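Local coordinates for putative extracellular solute-binding protein (Bordetella bronchiseptica, PDB 4P56) that binds mandelate and probably delivers it, as a periplasmic solute-binding protein, to a TRAP transporter for uptake into the cell, at residues A[111-125]-A[138-150]. Residues are numbered along the deposited sequence; the frame is centred on the assembly and turned at random.
Sequences GDTATSRSIAAWDTY and VRLLGIYAHGPGI. With RMN ((R)-mandelic acid), chain D.
Helix 114-125 packs against strand 139-145 roughly antiparallel, their axes 6.3 Å apart at closest and 147° between directions, bringing Ser118 against Tyr144 and Ala145 and Trp122 against Ile143. Ser118 OG accepts a nearly straight bond from Ala145 N (2.9 Å, 170°) and donates to Ala114 O one turn back, so one hydroxyl links the strand's last residue to the helix backbone. OG lies beside its own backbone N (chi1 -66°), from where it serves both partners. The backbones come close at these small residues, CA of Ala114 lying 4.1 Å from CA of Gly147 and CA of Ser118 4.3 Å from CA of Tyr144. Farther along, the Trp122 ring lies over the beta bulge at Leu141 and Gly142: Gly142 CA makes a CH-pi contact with its six-membered ring, 4.1 Å from the centroid, while Leu140 CD2 meets the ring edge. Ile143 CD1 points into one face of Tyr125, 3.7 Å from the ring centroid. Arg117 lays its aliphatic chain along Ala145 CB; a water accepts from its NE and donates to His146 O, while NH1 bonds Ala105 O and Ser110 OG. Pro148 CG rests on Asp112 O (3.3 Å). His146 ND1 donates to Gly147 O, helping hold the ring, its edge facing (R)-mandelate, NE2 3.4 Å from O8. Strand 139-145 borders the three-stranded antiparallel sheet beside strand 237-242; helices 263-285 and 325-340 pack on other sides of the helix.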
ATOM      1  N   GLY A 111      -2.764 -12.842   1.336  1.00 30.06           N
ATOM      2  CA  GLY A 111      -3.977 -12.082   1.610  1.00 31.10           C
ATOM      3  C   GLY A 111      -4.803 -11.798   0.382  1.00 26.27           C
ATOM      4  O   GLY A 111      -4.284 -11.240  -0.591  1.00 17.94           O
ATOM      5  N   ASP A 112      -6.090 -12.140   0.465  1.00 20.82           N
ATOM      6  CA  ASP A 112      -7.002 -12.118  -0.683  1.00 25.36           C
ATOM      7  C   ASP A 112      -7.486 -10.730  -1.071  1.00 15.82           C
ATOM      8  O   ASP A 112      -7.749 -10.460  -2.253  1.00 17.25           O
ATOM      9  CB  ASP A 112      -8.260 -12.941  -0.374  1.00 27.95           C
ATOM     10  CG  ASP A 112      -7.974 -14.424  -0.183  1.00 27.40           C
ATOM     11  OD1 ASP A 112      -6.863 -14.896  -0.553  1.00 23.18           O
ATOM     12  OD2 ASP A 112      -8.892 -15.101   0.333  1.00 28.65           O
ATOM     13  N   THR A 113      -7.675  -9.874  -0.078  1.00 11.17           N
ATOM     14  CA  THR A 113      -8.307  -8.578  -0.335  1.00 13.28           C
ATOM     15  C   THR A 113      -7.574  -7.472   0.393  1.00 10.93           C
ATOM     16  O   THR A 113      -6.850  -7.727   1.347  1.00 14.45           O
ATOM     17  CB  THR A 113      -9.811  -8.551   0.056  1.00 18.86           C
ATOM     18  OG1 THR A 113      -9.966  -8.542   1.488  1.00 15.41           O
ATOM     19  CG2 THR A 113     -10.582  -9.737  -0.573  1.00 20.78           C
ATOM     20  N   ALA A 114      -7.750  -6.234  -0.079  1.00  9.86           N
ATOM     21  CA  ALA A 114      -7.230  -5.083   0.630  1.00  9.51           C
ATOM     22  C   ALA A 114      -7.914  -4.927   1.988  1.00 10.42           C
ATOM     23  O   ALA A 114      -7.292  -4.467   2.940  1.00  9.08           O
ATOM     24  CB  ALA A 114      -7.437  -3.828  -0.180  1.00 10.91           C
ATOM     25  N   THR A 115      -9.199  -5.270   2.076  1.00 11.87           N
ATOM     26  CA  THR A 115      -9.918  -5.112   3.337  1.00  9.91           C
ATOM     27  C   THR A 115      -9.347  -5.979   4.438  1.00  9.94           C
ATOM     28  O   THR A 115      -9.007  -5.487   5.532  1.00  9.69           O
ATOM     29  CB  THR A 115     -11.430  -5.354   3.166  1.00 11.76           C
ATOM     30  OG1 THR A 115     -11.962  -4.331   2.322  1.00 13.84           O
ATOM     31  CG2 THR A 115     -12.167  -5.292   4.536  1.00 12.88           C
ATOM     32  N   SER A 116      -9.242  -7.277   4.193  1.00 10.32           N
ATOM     33  CA  SER A 116      -8.699  -8.171   5.213  1.00 13.05           C
ATOM     34  C   SER A 116      -7.250  -7.807   5.604  1.00 14.28           C
ATOM     35  O   SER A 116      -6.915  -7.709   6.804  1.00 11.97           O
ATOM     36  CB  SER A 116      -8.805  -9.629   4.730  1.00 15.32           C
ATOM     37  OG  SER A 116      -7.950  -9.805   3.610  1.00 19.29           O
ATOM     38  N   ARG A 117      -6.405  -7.550   4.606  1.00 14.75           N
ATOM     39  CA  ARG A 117      -4.993  -7.185   4.866  1.00 14.08           C
ATOM     40  C   ARG A 117      -4.837  -5.863   5.625  1.00 13.61           C
ATOM     41  O   ARG A 117      -3.962  -5.738   6.494  1.00  9.74           O
ATOM     42  CB  ARG A 117      -4.223  -7.093   3.556  1.00 13.65           C
ATOM     43  CG  ARG A 117      -2.726  -7.154   3.720  1.00 14.40           C
ATOM     44  CD  ARG A 117      -2.023  -6.878   2.379  1.00  9.52           C
ATOM     45  NE  ARG A 117      -2.295  -7.856   1.339  1.00 11.26           N
ATOM     46  CZ  ARG A 117      -1.590  -8.974   1.172  1.00 22.76           C
ATOM     47  NH1 ARG A 117      -0.603  -9.290   2.008  1.00 28.20           N
ATOM     48  NH2 ARG A 117      -1.876  -9.785   0.178  1.00 21.03           N
ATOM     49  N   SER A 118      -5.663  -4.873   5.284  1.00 13.85           N
ATOM     50  CA  SER A 118      -5.613  -3.582   5.956  1.00  9.50           C
ATOM     51  C   SER A 118      -5.964  -3.737   7.431  1.00 13.75           C
ATOM     52  O   SER A 118      -5.274  -3.235   8.312  1.00  9.32           O
ATOM     53  CB  SER A 118      -6.615  -2.595   5.334  1.00 10.00           C
ATOM     54  OG  SER A 118      -6.272  -2.265   4.002  1.00 10.97           O
ATOM     55  N   ILE A 119      -7.073  -4.408   7.698  1.00 10.58           N
ATOM     56  CA  ILE A 119      -7.534  -4.557   9.071  1.00 10.13           C
ATOM     57  C   ILE A 119      -6.506  -5.334   9.873  1.00  9.41           C
ATOM     58  O   ILE A 119      -6.138  -4.924  10.964  1.00 11.84           O
ATOM     59  CB  ILE A 119      -8.895  -5.256   9.134  1.00 12.28           C
ATOM     60  CG1 ILE A 119      -9.962  -4.304   8.618  1.00 13.09           C
ATOM     61  CG2 ILE A 119      -9.216  -5.656  10.573  1.00 12.82           C
ATOM     62  CD1 ILE A 119     -11.220  -4.979   8.226  1.00 13.84           C
ATOM     63  N   ALA A 120      -6.031  -6.444   9.326  1.00  9.60           N
ATOM     64  CA  ALA A 120      -5.081  -7.279  10.049  1.00 10.17           C
ATOM     65  C   ALA A 120      -3.744  -6.566  10.198  1.00  9.53           C
ATOM     66  O   ALA A 120      -3.090  -6.657  11.244  1.00  9.70           O
ATOM     67  CB  ALA A 120      -4.914  -8.644   9.346  1.00 10.24           C
ATOM     68  N   ALA A 121      -3.341  -5.808   9.187  1.00  9.55           N
ATOM     69  CA  ALA A 121      -2.073  -5.076   9.288  1.00  8.95           C
ATOM     70  C   ALA A 121      -2.122  -4.031  10.390  1.00  8.88           C
ATOM     71  O   ALA A 121      -1.208  -3.939  11.204  1.00  9.03           O
ATOM     72  CB  ALA A 121      -1.709  -4.419   7.975  1.00  8.65           C
ATOM     73  N   TRP A 122      -3.165  -3.210  10.398  1.00  8.72           N
ATOM     74  CA  TRP A 122      -3.301  -2.205  11.447  1.00  8.72           C
ATOM     75  C   TRP A 122      -3.417  -2.840  12.826  1.00  9.07           C
ATOM     76  O   TRP A 122      -2.779  -2.392  13.770  1.00  9.20           O
ATOM     77  CB  TRP A 122      -4.494  -1.266  11.217  1.00  8.59           C
ATOM     78  CG  TRP A 122      -4.730  -0.471  12.459  1.00  8.71           C
ATOM     79  CD1 TRP A 122      -5.743  -0.614  13.348  1.00 10.18           C
ATOM     80  CD2 TRP A 122      -3.862   0.546  12.987  1.00  8.72           C
ATOM     81  NE1 TRP A 122      -5.568   0.262  14.401  1.00  9.03           N
ATOM     82  CE2 TRP A 122      -4.418   0.982  14.199  1.00  8.92           C
ATOM     83  CE3 TRP A 122      -2.658   1.122  12.539  1.00  8.65           C
ATOM     84  CZ2 TRP A 122      -3.823   1.979  14.979  1.00  9.07           C
ATOM     85  CZ3 TRP A 122      -2.054   2.092  13.307  1.00  8.83           C
ATOM     86  CH2 TRP A 122      -2.637   2.529  14.517  1.00 13.30           C
ATOM     87  N   ASP A 123      -4.262  -3.843  12.969  1.00  9.32           N
ATOM     88  CA  ASP A 123      -4.489  -4.416  14.290  1.00 11.81           C
ATOM     89  C   ASP A 123      -3.150  -4.940  14.818  1.00 10.65           C
ATOM     90  O   ASP A 123      -2.831  -4.790  16.000  1.00 10.28           O
ATOM     91  CB  ASP A 123      -5.539  -5.534  14.250  1.00 11.45           C
ATOM     92  CG  ASP A 123      -6.986  -5.007  14.182  1.00 21.21           C
ATOM     93  OD1 ASP A 123      -7.210  -3.805  14.414  1.00 17.82           O
ATOM     94  OD2 ASP A 123      -7.921  -5.805  13.908  1.00 19.06           O
ATOM     95  N   THR A 124      -2.347  -5.521  13.937  1.00  9.94           N
ATOM     96  CA  THR A 124      -1.074  -6.127  14.361  1.00 10.28           C
ATOM     97  C   THR A 124      -0.096  -5.005  14.742  1.00 10.17           C
ATOM     98  O   THR A 124       0.571  -5.075  15.789  1.00 10.58           O
ATOM     99  CB  THR A 124      -0.497  -6.986  13.235  1.00 10.30           C
ATOM    100  OG1 THR A 124      -1.404  -8.080  12.939  1.00 10.55           O
ATOM    101  CG2 THR A 124       0.863  -7.543  13.607  1.00 10.70           C
ATOM    102  N   TYR A 125      -0.012  -3.989  13.877  1.00  9.72           N
ATOM    103  CA  TYR A 125       0.899  -2.851  14.069  1.00  9.69           C
ATOM    104  C   TYR A 125       0.573  -2.116  15.374  1.00  9.88           C
ATOM    105  O   TYR A 125       1.448  -1.821  16.171  1.00 10.24           O
ATOM    106  CB  TYR A 125       0.841  -1.869  12.866  1.00  9.27           C
ATOM    107  CG  TYR A 125       2.134  -1.061  12.705  1.00  9.40           C
ATOM    108  CD1 TYR A 125       2.324   0.113  13.390  1.00  9.54           C
ATOM    109  CD2 TYR A 125       3.183  -1.538  11.930  1.00  9.49           C
ATOM    110  CE1 TYR A 125       3.520   0.838  13.277  1.00  9.81           C
ATOM    111  CE2 TYR A 125       4.378  -0.834  11.822  1.00  9.74           C
ATOM    112  CZ  TYR A 125       4.537   0.359  12.497  1.00  9.91           C
ATOM    113  OH  TYR A 125       5.736   1.059  12.395  1.00 10.29           O
ATOM    114  N   VAL A 138       5.681  12.358  13.757  1.00 10.08           N
ATOM    115  CA  VAL A 138       4.295  12.655  13.368  1.00  9.94           C
ATOM    116  C   VAL A 138       3.363  11.747  14.186  1.00  9.78           C
ATOM    117  O   VAL A 138       3.818  10.789  14.845  1.00 10.13           O
ATOM    118  CB  VAL A 138       4.021  12.406  11.867  1.00  9.37           C
ATOM    119  CG1 VAL A 138       4.970  13.262  10.980  1.00 11.08           C
ATOM    120  CG2 VAL A 138       4.167  10.925  11.527  1.00 10.34           C
ATOM    121  N   ARG A 139       2.069  12.040  14.191  1.00 10.27           N
ATOM    122  CA  ARG A 139       1.131  11.117  14.822  1.00 10.18           C
ATOM    123  C   ARG A 139       0.630  10.155  13.789  1.00  9.52           C
ATOM    124  O   ARG A 139       0.170  10.559  12.726  1.00  9.71           O
ATOM    125  CB  ARG A 139      -0.043  11.821  15.487  1.00 12.01           C
ATOM    126  CG  ARG A 139      -1.119  10.835  15.930  1.00 14.16           C
ATOM    127  CD  ARG A 139      -2.311  11.513  16.590  1.00 15.28           C
ATOM    128  NE  ARG A 139      -2.005  11.819  17.982  1.00 23.19           N
ATOM    129  CZ  ARG A 139      -2.246  11.017  19.014  1.00 26.45           C
ATOM    130  NH1 ARG A 139      -2.850   9.842  18.854  1.00 15.26           N
ATOM    131  NH2 ARG A 139      -1.900  11.414  20.230  1.00 25.81           N
ATOM    132  N   LEU A 140       0.774   8.862  14.076  1.00  8.86           N
ATOM    133  CA  LEU A 140       0.270   7.826  13.182  1.00  8.53           C
ATOM    134  C   LEU A 140      -1.206   7.595  13.494  1.00  8.64           C
ATOM    135  O   LEU A 140      -1.557   7.173  14.583  1.00  9.80           O
ATOM    136  CB  LEU A 140       1.047   6.523  13.387  1.00  8.08           C
ATOM    137  CG  LEU A 140       0.608   5.303  12.574  1.00  9.71           C
ATOM    138  CD1 LEU A 140       0.714   5.538  11.075  1.00  7.21           C
ATOM    139  CD2 LEU A 140       1.401   4.057  12.988  1.00 15.00           C
ATOM    140  N   LEU A 141      -2.067   7.861  12.528  1.00  8.78           N
ATOM    141  CA  LEU A 141      -3.503   7.659  12.736  1.00  9.39           C
ATOM    142  C   LEU A 141      -3.909   6.217  12.355  1.00 11.85           C
ATOM    143  O   LEU A 141      -4.722   5.594  13.030  1.00 10.58           O
ATOM    144  CB  LEU A 141      -4.314   8.673  11.936  1.00  9.45           C
ATOM    145  CG  LEU A 141      -4.227  10.115  12.402  1.00 10.50           C
ATOM    146  CD1 LEU A 141      -4.991  11.023  11.440  1.00 13.97           C
ATOM    147  CD2 LEU A 141      -4.766  10.319  13.865  1.00 10.71           C
ATOM    148  N   GLY A 142      -3.340   5.683  11.283  1.00  8.20           N
ATOM    149  CA  GLY A 142      -3.751   4.367  10.823  1.00  9.52           C
ATOM    150  C   GLY A 142      -2.917   3.885   9.658  1.00  7.46           C
ATOM    151  O   GLY A 142      -2.129   4.651   9.112  1.00  7.17           O
ATOM    152  N   ILE A 143      -3.087   2.613   9.312  1.00  7.32           N
ATOM    153  CA  ILE A 143      -2.383   2.004   8.214  1.00  6.87           C
ATOM    154  C   ILE A 143      -3.410   1.227   7.408  1.00  7.03           C
ATOM    155  O   ILE A 143      -4.377   0.715   7.949  1.00  8.39           O
ATOM    156  CB  ILE A 143      -1.282   1.045   8.715  1.00  9.02           C
ATOM    157  CG1 ILE A 143      -0.140   1.825   9.358  1.00  7.73           C
ATOM    158  CG2 ILE A 143      -0.764   0.184   7.575  1.00 14.62           C
ATOM    159  CD1 ILE A 143       0.836   0.924  10.163  1.00 20.10           C
ATOM    160  N   TYR A 144      -3.198   1.145   6.111  1.00  8.34           N
ATOM    161  CA  TYR A 144      -4.003   0.302   5.251  1.00  7.96           C
ATOM    162  C   TYR A 144      -3.058  -0.341   4.220  1.00  6.68           C
ATOM    163  O   TYR A 144      -1.898   0.023   4.112  1.00  6.31           O
ATOM    164  CB  TYR A 144      -5.137   1.105   4.550  1.00  8.32           C
ATOM    165  CG  TYR A 144      -4.659   2.266   3.679  1.00  7.08           C
ATOM    166  CD1 TYR A 144      -4.148   2.051   2.419  1.00  6.84           C
ATOM    167  CD2 TYR A 144      -4.716   3.561   4.133  1.00 11.28           C
ATOM    168  CE1 TYR A 144      -3.705   3.096   1.632  1.00  9.38           C
ATOM    169  CE2 TYR A 144      -4.276   4.622   3.356  1.00 13.05           C
ATOM    170  CZ  TYR A 144      -3.764   4.378   2.110  1.00  9.78           C
ATOM    171  OH  TYR A 144      -3.321   5.425   1.328  1.00 11.93           O
ATOM    172  N   ALA A 145      -3.589  -1.277   3.454  1.00 10.59           N
ATOM    173  CA  ALA A 145      -2.807  -1.954   2.415  1.00 11.52           C
ATOM    174  C   ALA A 145      -3.657  -1.994   1.178  1.00 14.92           C
ATOM    175  O   ALA A 145      -4.884  -1.958   1.286  1.00 11.47           O
ATOM    176  CB  ALA A 145      -2.477  -3.351   2.851  1.00 14.47           C
ATOM    177  N   HIS A 146      -3.038  -2.076   0.002  1.00 13.33           N
ATOM    178  CA  HIS A 146      -3.824  -2.301  -1.194  1.00 12.93           C
ATOM    179  C   HIS A 146      -4.063  -3.798  -1.423  1.00 13.02           C
ATOM    180  O   HIS A 146      -3.713  -4.633  -0.581  1.00 12.40           O
ATOM    181  CB  HIS A 146      -3.232  -1.564  -2.424  1.00 10.35           C
ATOM    182  CG  HIS A 146      -1.895  -2.057  -2.931  1.00  8.20           C
ATOM    183  ND1 HIS A 146      -1.650  -3.364  -3.319  1.00  9.76           N
ATOM    184  CD2 HIS A 146      -0.775  -1.364  -3.268  1.00 10.58           C
ATOM    185  CE1 HIS A 146      -0.426  -3.459  -3.804  1.00 10.57           C
ATOM    186  NE2 HIS A 146       0.132  -2.254  -3.784  1.00  9.02           N
ATOM    187  N   GLY A 147      -4.664  -4.133  -2.550  1.00 15.31           N
ATOM    188  CA  GLY A 147      -5.019  -5.510  -2.812  1.00 10.87           C
ATOM    189  C   GLY A 147      -3.854  -6.327  -3.309  1.00 13.01           C
ATOM    190  O   GLY A 147      -2.713  -5.874  -3.281  1.00 14.47           O
ATOM    191  N   PRO A 148      -4.136  -7.556  -3.746  1.00 11.56           N
ATOM    192  CA  PRO A 148      -3.129  -8.476  -4.259  1.00 11.75           C
ATOM    193  C   PRO A 148      -2.346  -7.838  -5.397  1.00  8.63           C
ATOM    194  O   PRO A 148      -2.952  -7.316  -6.340  1.00 11.76           O
ATOM    195  CB  PRO A 148      -3.954  -9.637  -4.824  1.00 15.66           C
ATOM    196  CG  PRO A 148      -5.281  -9.534  -4.209  1.00 19.03           C
ATOM    197  CD  PRO A 148      -5.491  -8.141  -3.737  1.00 10.56           C
ATOM    198  N   GLY A 149      -1.026  -7.894  -5.303  1.00  8.15           N
ATOM    199  CA  GLY A 149      -0.155  -7.361  -6.343  1.00  7.95           C
ATOM    200  C   GLY A 149      -0.135  -8.296  -7.542  1.00 10.43           C
ATOM    201  O   GLY A 149      -0.194  -9.531  -7.417  1.00  9.92           O
ATOM    202  N   ILE A 150      -0.061  -7.693  -8.713  1.00 10.14           N
ATOM    203  CA  ILE A 150      -0.075  -8.429  -9.969  1.00 12.33           C
ATOM    204  C   ILE A 150       1.173  -8.095 -10.769  1.00 12.77           C
ATOM    205  O   ILE A 150       1.676  -6.975 -10.703  1.00 12.12           O
ATOM    206  CB  ILE A 150      -1.292  -8.004 -10.787  1.00  9.65           C
ATOM    207  CG1 ILE A 150      -2.561  -8.457 -10.057  1.00 10.65           C
ATOM    208  CG2 ILE A 150      -1.190  -8.600 -12.196  1.00 11.51           C
ATOM    209  CD1 ILE A 150      -3.876  -7.961 -10.672  1.00 10.39           C
TER
HETATM  210  C1  RMN D 401       1.047   2.266  -4.883  1.00 12.00           C
HETATM  211  C2  RMN D 401       0.680   3.577  -4.617  1.00 11.00           C
HETATM  212  C3  RMN D 401      -0.518   4.083  -5.086  1.00 11.09           C
HETATM  213  C4  RMN D 401      -1.350   3.298  -5.866  1.00 16.28           C
HETATM  214  C5  RMN D 401      -0.982   1.985  -6.147  1.00 17.20           C
HETATM  215  C6  RMN D 401       0.210   1.481  -5.652  1.00 18.17           C
HETATM  216  C7  RMN D 401       2.360   1.725  -4.386  1.00 16.67           C
HETATM  217  C10 RMN D 401       3.307   1.625  -5.544  1.00  7.00           C
HETATM  218  O8  RMN D 401       2.258   0.451  -3.877  1.00 25.74           O
HETATM  219  O11 RMN D 401       3.382   0.574  -6.267  1.00 12.19           O
HETATM  220  O12 RMN D 401       4.010   2.635  -5.849  1.00 11.61           O
HETATM  221  O   HOH W   1      -4.462  -7.261  -0.208  1.00 20.80           O